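Local atomic coordinates of NigD-like protein (Bacteroides vulgatus ATCC 8482, PDB entry 3K6O), a protein that is of unknown function but belongs to the NigD-like family, pairing an N-terminal OB domain with a C-terminal beta-sandwich domain. Residues M19-K24 and G56-G61; I91-D96 and N135-E140; V106-M111 and L118-M123. All coordinates share one frame; numbering follows the deposited sequence.

Contact 1: residues M19-K24 and G56-G61; sequences MATVEK and GERIFG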
loop_
_atom_site.group_PDB
_atom_site.type_symbol
_atom_site.label_atom_id
_atom_site.label_comp_id
_atom_site.label_asym_id
_atom_site.label_seq_id
_atom_site.Cartn_x
_atom_site.Cartn_y
_atom_site.Cartn_z
HETATM N N MSE A 19 -4.981 -6.594 3.209
HETATM C CA MSE A 19 -5.120 -5.893 1.945
HETATM C C MSE A 19 -5.715 -6.805 0.877
HETATM O O MSE A 19 -5.601 -8.042 0.941
HETATM C CB MSE A 19 -3.760 -5.408 1.453
HETATM C CG MSE A 19 -3.042 -4.447 2.390
HETATM SE SE MSE A 19 -3.824 -2.681 2.304
HETATM C CE MSE A 19 -4.031 -2.364 0.509
ATOM N N ALA A 20 -6.358 -6.183 -0.101
ATOM C CA ALA A 20 -6.773 -6.867 -1.286
ATOM C C ALA A 20 -6.966 -5.889 -2.424
ATOM O O ALA A 20 -7.112 -4.690 -2.225
ATOM C CB ALA A 20 -8.072 -7.669 -1.019
ATOM N N THR A 21 -6.957 -6.404 -3.633
ATOM C CA THR A 21 -7.228 -5.598 -4.796
ATOM C C THR A 21 -8.445 -6.177 -5.454
ATOM O O THR A 21 -8.553 -7.372 -5.624
ATOM C CB THR A 21 -6.037 -5.597 -5.791
ATOM O OG1 THR A 21 -4.816 -5.278 -5.100
ATOM C CG2 THR A 21 -6.255 -4.538 -6.907
ATOM N N VAL A 22 -9.375 -5.312 -5.786
ATOM C CA VAL A 22 -10.572 -5.685 -6.499
ATOM C C VAL A 22 -10.204 -6.015 -7.943
ATOM O O VAL A 22 -9.411 -5.324 -8.574
ATOM C CB VAL A 22 -11.596 -4.519 -6.471
ATOM C CG1 VAL A 22 -12.868 -4.872 -7.276
ATOM C CG2 VAL A 22 -11.943 -4.129 -5.035
ATOM N N GLU A 23 -10.782 -7.077 -8.480
ATOM C CA GLU A 23 -10.644 -7.353 -9.889
ATOM C C GLU A 23 -11.980 -7.797 -10.429
ATOM O O GLU A 23 -12.880 -8.102 -9.675
ATOM C CB GLU A 23 -9.532 -8.368 -10.128
ATOM C CG GLU A 23 -8.154 -7.913 -9.640
ATOM C CD GLU A 23 -7.569 -6.706 -10.419
ATOM O OE1 GLU A 23 -8.136 -6.247 -11.438
ATOM O OE2 GLU A 23 -6.527 -6.199 -9.982
ATOM N N LYS A 24 -12.099 -7.757 -11.750
ATOM C CA LYS A 24 -13.293 -8.161 -12.471
ATOM C C LYS A 24 -12.911 -8.852 -13.771
ATOM O O LYS A 24 -11.913 -8.524 -14.377
ATOM C CB LYS A 24 -14.180 -6.962 -12.808
ATOM C CG LYS A 24 -14.676 -6.218 -11.611
ATOM C CD LYS A 24 -15.635 -5.093 -11.969
ATOM C CE LYS A 24 -17.026 -5.546 -12.117
ATOM N NZ LYS A 24 -17.921 -4.381 -12.353
ATOM N N GLY A 56 -8.947 -2.802 -9.840
ATOM C CA GLY A 56 -7.809 -1.978 -9.500
ATOM C C GLY A 56 -7.972 -1.215 -8.206
ATOM O O GLY A 56 -6.999 -0.747 -7.661
ATOM N N GLU A 57 -9.186 -1.070 -7.697
ATOM C CA GLU A 57 -9.327 -0.437 -6.414
ATOM C C GLU A 57 -8.686 -1.322 -5.351
ATOM O O GLU A 57 -8.742 -2.563 -5.411
ATOM C CB GLU A 57 -10.798 -0.137 -6.061
ATOM C CG GLU A 57 -11.425 1.085 -6.770
ATOM C CD GLU A 57 -12.805 1.441 -6.215
ATOM O OE1 GLU A 57 -12.908 2.209 -5.232
ATOM O OE2 GLU A 57 -13.792 0.923 -6.743
ATOM N N ARG A 58 -8.132 -0.670 -4.348
ATOM C CA ARG A 58 -7.423 -1.346 -3.299
ATOM C C ARG A 58 -8.208 -1.184 -1.998
ATOM O O ARG A 58 -8.669 -0.068 -1.690
ATOM C CB ARG A 58 -6.081 -0.663 -3.140
ATOM C CG ARG A 58 -5.147 -1.369 -2.209
ATOM C CD ARG A 58 -4.069 -2.086 -2.937
ATOM N NE ARG A 58 -2.996 -2.562 -2.041
ATOM C CZ ARG A 58 -2.699 -3.848 -1.838
ATOM N NH1 ARG A 58 -3.390 -4.815 -2.436
ATOM N NH2 ARG A 58 -1.691 -4.165 -1.033
ATOM N N ILE A 59 -8.318 -2.266 -1.218
ATOM C CA ILE A 59 -8.966 -2.184 0.096
ATOM C C ILE A 59 -8.124 -2.775 1.228
ATOM O O ILE A 59 -7.283 -3.660 1.015
ATOM C CB ILE A 59 -10.375 -2.864 0.072
ATOM C CG1 ILE A 59 -10.282 -4.392 -0.076
ATOM C CG2 ILE A 59 -11.188 -2.282 -1.061
ATOM C CD1 ILE A 59 -11.638 -5.125 0.053
ATOM N N PHE A 60 -8.395 -2.306 2.441
ATOM C CA PHE A 60 -7.906 -2.923 3.670
ATOM C C PHE A 60 -9.178 -3.502 4.285
ATOM O O PHE A 60 -10.088 -2.766 4.710
ATOM C CB PHE A 60 -7.236 -1.850 4.537
ATOM C CG PHE A 60 -6.516 -2.369 5.746
ATOM C CD1 PHE A 60 -5.606 -3.408 5.663
ATOM C CD2 PHE A 60 -6.700 -1.763 6.973
ATOM C CE1 PHE A 60 -4.918 -3.856 6.805
ATOM C CE2 PHE A 60 -6.024 -2.202 8.108
ATOM C CZ PHE A 60 -5.129 -3.233 8.025
ATOM N N GLY A 61 -9.274 -4.824 4.279
ATOM C CA GLY A 61 -10.540 -5.475 4.529
ATOM C C GLY A 61 -10.564 -6.448 5.675
ATOM O O GLY A 61 -9.525 -6.835 6.193
#

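Contact 2: residues I91-D96 and N135-E140; sequences IGLNPD and NLVVNE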
loop_
_atom_site.group_PDB
_atom_site.type_symbol
_atom_site.label_atom_id
_atom_site.label_comp_id
_atom_site.label_asym_id
_atom_site.label_seq_id
_atom_site.Cartn_x
_atom_site.Cartn_y
_atom_site.Cartn_z
ATOM N N ILE A 91 6.528 8.750 -8.795
ATOM C CA ILE A 91 6.870 9.918 -9.597
ATOM C C ILE A 91 8.384 10.154 -9.616
ATOM O O ILE A 91 9.130 9.662 -8.775
ATOM C CB ILE A 91 6.164 11.201 -9.072
ATOM C CG1 ILE A 91 6.617 11.536 -7.672
ATOM C CG2 ILE A 91 4.611 11.071 -9.112
ATOM C CD1 ILE A 91 6.141 12.994 -7.191
ATOM N N GLY A 92 8.812 10.994 -10.554
ATOM C CA GLY A 92 10.205 11.422 -10.668
ATOM C C GLY A 92 10.455 12.632 -9.800
ATOM O O GLY A 92 9.645 13.556 -9.780
ATOM N N LEU A 93 11.531 12.592 -9.021
ATOM C CA LEU A 93 11.976 13.727 -8.237
ATOM C C LEU A 93 13.152 14.370 -8.974
ATOM O O LEU A 93 14.166 13.721 -9.212
ATOM C CB LEU A 93 12.409 13.241 -6.842
ATOM C CG LEU A 93 13.209 14.219 -6.010
ATOM C CD1 LEU A 93 12.387 15.507 -5.764
ATOM C CD2 LEU A 93 13.740 13.595 -4.664
ATOM N N ASN A 94 13.024 15.639 -9.335
ATOM C CA ASN A 94 14.047 16.343 -10.093
ATOM C C ASN A 94 14.248 17.735 -9.482
ATOM O O ASN A 94 13.529 18.098 -8.599
ATOM C CB ASN A 94 13.640 16.365 -11.565
ATOM C CG ASN A 94 12.328 17.064 -11.796
ATOM O OD1 ASN A 94 12.174 18.241 -11.460
ATOM N ND2 ASN A 94 11.387 16.378 -12.400
ATOM N N PRO A 95 15.261 18.503 -9.922
ATOM C CA PRO A 95 15.488 19.819 -9.306
ATOM C C PRO A 95 14.302 20.776 -9.369
ATOM O O PRO A 95 14.142 21.608 -8.476
ATOM C CB PRO A 95 16.642 20.384 -10.138
ATOM C CG PRO A 95 17.402 19.199 -10.530
ATOM C CD PRO A 95 16.365 18.146 -10.830
ATOM N N ASP A 96 13.471 20.683 -10.400
ATOM C CA ASP A 96 12.329 21.610 -10.536
ATOM C C ASP A 96 11.162 21.360 -9.570
ATOM O O ASP A 96 10.622 22.320 -9.021
ATOM C CB ASP A 96 11.803 21.639 -11.966
ATOM C CG ASP A 96 12.866 22.071 -12.929
ATOM O OD1 ASP A 96 13.412 23.188 -12.772
ATOM O OD2 ASP A 96 13.209 21.233 -13.784
ATOM N N ASN A 135 4.579 10.981 -1.152
ATOM C CA ASN A 135 4.996 10.404 -2.433
ATOM C C ASN A 135 6.161 9.391 -2.315
ATOM O O ASN A 135 6.979 9.423 -1.379
ATOM C CB ASN A 135 5.430 11.514 -3.381
ATOM C CG ASN A 135 4.283 12.328 -3.917
ATOM O OD1 ASN A 135 4.093 13.511 -3.548
ATOM N ND2 ASN A 135 3.539 11.745 -4.791
ATOM N N LEU A 136 6.226 8.515 -3.287
ATOM C CA LEU A 136 7.321 7.554 -3.466
ATOM C C LEU A 136 8.002 7.921 -4.760
ATOM O O LEU A 136 7.387 7.880 -5.831
ATOM C CB LEU A 136 6.796 6.126 -3.575
ATOM C CG LEU A 136 7.842 5.000 -3.581
ATOM C CD1 LEU A 136 8.648 4.996 -2.282
ATOM C CD2 LEU A 136 7.167 3.662 -3.818
ATOM N N VAL A 137 9.255 8.358 -4.659
ATOM C CA VAL A 137 9.882 8.994 -5.773
ATOM C C VAL A 137 11.123 8.265 -6.191
ATOM O O VAL A 137 11.785 7.638 -5.378
ATOM C CB VAL A 137 10.221 10.437 -5.402
ATOM C CG1 VAL A 137 8.983 11.120 -4.740
ATOM C CG2 VAL A 137 11.444 10.452 -4.501
ATOM N N VAL A 138 11.451 8.376 -7.469
ATOM C CA VAL A 138 12.796 8.094 -7.968
ATOM C C VAL A 138 13.614 9.365 -7.991
ATOM O O VAL A 138 13.233 10.332 -8.647
ATOM C CB VAL A 138 12.748 7.515 -9.387
ATOM C CG1 VAL A 138 14.206 7.155 -9.941
ATOM C CG2 VAL A 138 11.800 6.308 -9.422
ATOM N N ASN A 139 14.730 9.370 -7.277
ATOM C CA ASN A 139 15.551 10.562 -7.171
ATOM C C ASN A 139 16.431 10.670 -8.402
ATOM O O ASN A 139 17.398 9.909 -8.545
ATOM C CB ASN A 139 16.418 10.493 -5.912
ATOM C CG ASN A 139 17.101 11.839 -5.584
ATOM O OD1 ASN A 139 17.345 12.600 -6.489
ATOM N ND2 ASN A 139 17.445 12.099 -4.297
ATOM N N GLU A 140 16.111 11.615 -9.282
ATOM C CA GLU A 140 16.809 11.756 -10.541
ATOM C C GLU A 140 18.032 12.676 -10.439
ATOM O O GLU A 140 18.651 12.978 -11.470
ATOM C CB GLU A 140 15.841 12.249 -11.621
ATOM C CG GLU A 140 14.666 11.261 -11.864
ATOM C CD GLU A 140 13.572 11.813 -12.750
ATOM O OE1 GLU A 140 13.639 12.993 -13.068
ATOM O OE2 GLU A 140 12.648 11.065 -13.150
#

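Contact 3: residues V106-M111 and L118-M123; sequences VQIKDM and LNVRFM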
loop_
_atom_site.group_PDB
_atom_site.type_symbol
_atom_site.label_atom_id
_atom_site.label_comp_id
_atom_site.label_asym_id
_atom_site.label_seq_id
_atom_site.Cartn_x
_atom_site.Cartn_y
_atom_site.Cartn_z
ATOM N N VAL A 106 8.054 12.437 8.872
ATOM C CA VAL A 106 6.803 11.683 8.908
ATOM C C VAL A 106 6.973 10.471 9.844
ATOM O O VAL A 106 8.072 9.914 9.962
ATOM C CB VAL A 106 6.399 11.185 7.503
ATOM C CG1 VAL A 106 7.450 10.195 6.915
ATOM C CG2 VAL A 106 5.010 10.507 7.520
ATOM N N GLN A 107 5.882 10.091 10.508
ATOM C CA GLN A 107 5.840 8.902 11.371
ATOM C C GLN A 107 5.304 7.714 10.607
ATOM O O GLN A 107 4.147 7.713 10.208
ATOM C CB GLN A 107 4.956 9.170 12.595
ATOM C CG GLN A 107 4.869 7.991 13.570
ATOM C CD GLN A 107 4.036 8.304 14.809
ATOM O OE1 GLN A 107 3.537 9.423 14.989
ATOM N NE2 GLN A 107 3.880 7.304 15.674
ATOM N N ILE A 108 6.158 6.719 10.371
ATOM C CA ILE A 108 5.763 5.495 9.703
ATOM C C ILE A 108 5.362 4.449 10.739
ATOM O O ILE A 108 6.127 4.161 11.632
ATOM C CB ILE A 108 6.894 4.893 8.858
ATOM C CG1 ILE A 108 7.354 5.868 7.755
ATOM C CG2 ILE A 108 6.425 3.556 8.206
ATOM C CD1 ILE A 108 6.219 6.407 6.873
ATOM N N LYS A 109 4.157 3.906 10.635
ATOM C CA LYS A 109 3.714 2.818 11.508
ATOM C C LYS A 109 3.948 1.440 10.875
ATOM O O LYS A 109 4.303 0.509 11.565
ATOM C CB LYS A 109 2.237 2.999 11.893
ATOM C CG LYS A 109 1.981 4.135 12.869
ATOM C CD LYS A 109 0.740 3.904 13.725
ATOM C CE LYS A 109 0.767 4.766 14.974
ATOM N NZ LYS A 109 -0.525 4.733 15.738
ATOM N N ASP A 110 3.728 1.292 9.571
ATOM C CA ASP A 110 4.070 0.048 8.868
ATOM C C ASP A 110 4.551 0.353 7.456
ATOM O O ASP A 110 4.059 1.271 6.831
ATOM C CB ASP A 110 2.864 -0.888 8.764
ATOM C CG ASP A 110 2.443 -1.433 10.086
ATOM O OD1 ASP A 110 3.086 -2.384 10.549
ATOM O OD2 ASP A 110 1.483 -0.904 10.666
HETATM N N MSE A 111 5.526 -0.406 6.972
HETATM C CA MSE A 111 5.850 -0.386 5.565
HETATM C C MSE A 111 6.297 -1.746 5.094
HETATM O O MSE A 111 7.169 -2.342 5.695
HETATM C CB MSE A 111 6.935 0.639 5.245
HETATM C CG MSE A 111 7.330 0.640 3.708
HETATM SE SE MSE A 111 9.007 1.668 3.498
HETATM C CE MSE A 111 8.236 3.294 4.052
ATOM N N LEU A 118 4.185 -0.961 -2.840
ATOM C CA LEU A 118 4.736 -0.595 -1.547
ATOM C C LEU A 118 3.574 -0.067 -0.683
ATOM O O LEU A 118 2.928 0.931 -1.003
ATOM C CB LEU A 118 5.827 0.450 -1.682
ATOM C CG LEU A 118 6.539 0.736 -0.363
ATOM C CD1 LEU A 118 7.444 -0.442 0.056
ATOM C CD2 LEU A 118 7.337 2.004 -0.427
ATOM N N ASN A 119 3.342 -0.763 0.423
ATOM C CA ASN A 119 2.241 -0.510 1.343
ATOM C C ASN A 119 2.761 0.221 2.550
ATOM O O ASN A 119 3.685 -0.237 3.223
ATOM C CB ASN A 119 1.611 -1.831 1.753
ATOM C CG ASN A 119 1.129 -2.612 0.542
ATOM O OD1 ASN A 119 0.224 -2.164 -0.187
ATOM N ND2 ASN A 119 1.773 -3.766 0.273
ATOM N N VAL A 120 2.145 1.357 2.830
ATOM C CA VAL A 120 2.559 2.192 3.944
ATOM C C VAL A 120 1.356 2.578 4.834
ATOM O O VAL A 120 0.358 3.077 4.360
ATOM C CB VAL A 120 3.246 3.446 3.429
ATOM C CG1 VAL A 120 3.931 4.218 4.628
ATOM C CG2 VAL A 120 4.280 3.076 2.353
ATOM N N ARG A 121 1.471 2.327 6.129
ATOM C CA ARG A 121 0.548 2.863 7.089
ATOM C C ARG A 121 1.330 3.915 7.823
ATOM O O ARG A 121 2.450 3.651 8.259
ATOM C CB ARG A 121 0.055 1.795 8.059
ATOM C CG ARG A 121 -1.047 2.333 9.008
ATOM C CD ARG A 121 -1.795 1.217 9.706
ATOM N NE ARG A 121 -0.904 0.649 10.697
ATOM C CZ ARG A 121 -1.251 0.274 11.915
ATOM N NH1 ARG A 121 -2.512 0.343 12.330
ATOM N NH2 ARG A 121 -0.312 -0.196 12.712
ATOM N N PHE A 122 0.758 5.109 7.952
ATOM C CA PHE A 122 1.493 6.246 8.487
ATOM C C PHE A 122 0.581 7.285 9.096
ATOM O O PHE A 122 -0.646 7.208 8.968
ATOM C CB PHE A 122 2.357 6.896 7.408
ATOM C CG PHE A 122 1.581 7.651 6.340
ATOM C CD1 PHE A 122 0.829 6.980 5.385
ATOM C CD2 PHE A 122 1.641 9.040 6.265
ATOM C CE1 PHE A 122 0.137 7.668 4.404
ATOM C CE2 PHE A 122 0.946 9.738 5.266
ATOM C CZ PHE A 122 0.199 9.039 4.327
HETATM N N MSE A 123 1.184 8.238 9.798
HETATM C CA MSE A 123 0.440 9.326 10.413
HETATM C C MSE A 123 0.595 10.557 9.538
HETATM O O MSE A 123 1.689 10.857 9.070
HETATM C CB MSE A 123 0.969 9.619 11.820
HETATM C CG MSE A 123 0.960 8.435 12.802
HETATM SE SE MSE A 123 -0.787 7.595 13.051
HETATM C CE MSE A 123 -1.629 8.878 14.166
HETATM O O HOH W 1 3.580 12.100 10.484
#

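Contact 1: residues M19-K24 and G56-G61
Arg58 CG stands anti to its backbone N (chi1 -172°), and the chain bends at chi2. Thr21 OG1 lies anti to its own carbonyl carbon (chi1 -51°). It sits near the guanidinium plane of Arg58, at its edge, and takes a weak hydrogen bond of 3.1 Å from Arg58 NH1. The stronger partners of Arg58 lie outside the pair. Asp36 OD2 forms a salt bridge to NH2, Asn119 OD1 also bonds to NH2, and Ser171 OG bonds to NE. The carboxylate of Asp36 would offset the charge of this buried side chain. Met19, a selenomethionine, shares this face of the sheet. Its side chain crosses Phe60 at about a right angle, and SE lies 3.9 Å from Phe60 CD1 in an oblique Met-aromatic contact.

The backbones run antiparallel. Ala20 and Ile59 are a hydrogen-bonded pair and exchange two backbone hydrogen bonds, N to O in each direction, each 2.9 Å. Farther on, Val22 N bonds to Glu57 O at 2.8 Å, and Gly56 N bonds to Val22 O at 2.9 Å. On the opposite face Ala20 CB packs 4.1 Å from Ile59 CG1.

This pairing belongs to the NigD-like OB domain. Strand 16-23 lies between strands 32-34 and 58-66, and strand 58-66 also pairs with strand 75-93. Strand 165-173 touches Met19 and Phe60, while Phe215 meets the Phe60 ring edge-to-face.

Contact 2: residues I91-D96 and N135-E140
Ile91 and Leu93 join Leu136, Val138 and Glu140 by a ladder of backbone hydrogen bonds in parallel register. Ile91 N reaches Leu136 O at 3.2 Å, and Val138 N returns to Ile91 O at 3.0 Å. Leu93 N then bonds to Val138 O at 2.9 Å. The last rung runs from Glu140 N to Leu93 O, just past the end of strand 133-139.

Ile91, Leu93 and Val137 make the apolar contacts. Val137 CG1 lies 3.8 Å from Ile91 CG1, and Val137 CG2 lies 3.8 Å from Leu93 CB. Methyls also lie against amides. Leu93 runs side by side with Asn139, CD2 being 3.9 Å from Asn139 CG. The Ile91 and Asn135 side chains cross at about a right angle, and Ile91 CD1 touches Asn135 CG and ND2.

Polar groups add little across the pair. The Asn139 amide turns to Glu153 and to Met141 N. Glu140 stretches alongside residues 92-94, with OE2 3.5 Å from Gly92 CA. A tetraethylene glycol, probably from the crystallisation liquor, lies near it.

The pair sits in the beta sandwich at the end of strand 75-93. Strand 149-157 flanks strand 133-139 on its other side, and helix 98-101 packs on Ile91 and Leu93.

Contact 3: residues V106-M111 and L118-M123
Asp110 and Arg121 lie side by side, pointing the same way, with carboxylate and guanidinium planes 32° apart. Arg121 holds a single carboxylate oxygen with two nitrogens: NE and NH2 each lie 2.8 Å from Asp110 OD2. The oxygen sits 22° out of the guanidinium plane, and both hydrogen bonds are bent. A bend at chi3 (72°) swings Arg121 NE into place for this salt bridge. Arg121 NH1 has a second acidic partner in Asp219.

Lys109 runs extended, and its CD lies loosely over one face of the same guanidinium. Farther along it crosses Met123, a selenomethionine, and Lys109 CE comes 3.8 Å from Met123 SE. Met123 lies side by side with Gln107, Gln107 OE1 being 3.5 Å from Met123 CG.

Lys109 and Asp110 both face Arg121, which makes a classic beta bulge in the hairpin of strands 107-113 and 117-125 of the beta sandwich. Arg121 O accepts both Lys109 N at 2.9 Å and Asp110 N at 3.0 Å, from the same face of its plane. At the open end of the hairpin a water links Gln107 N to Met123 O.

The other face is apolar. Ile108 CD1 touches Val120 CG1 and Phe122 CB, each at 3.9 Å. Met111, also selenomethionine, sets CG against Leu118 CD1, and Val106 crosses Phe122 at about a right angle. Strand 186-191 packs on Ile108, Met111 and Leu118, and strand 149-157 adds Leu154 against Ile108 and Met111.

In the fold
Contact 1 closes before the others open along the chain and lies in the OB domain. Contacts 2 and 3 lie in the beta-sandwich domain, with contact 3 nested in the loop that contact 2 closes. Strand 75-93 spans the two domains: it pairs with strand 58-66 of contact 1 and ends in contact 2. The centres of contacts 1 and 2 are about 27 Å apart, on opposite sides of the chain's centre. The centre of contact 3 is about 19 Å from each of the other centres. Through Asn119, which reaches Arg58 of contact 1, the sandwich hairpin touches the OB domain. Leu118 on Leu136 of contact 2 is packing inside the sandwich.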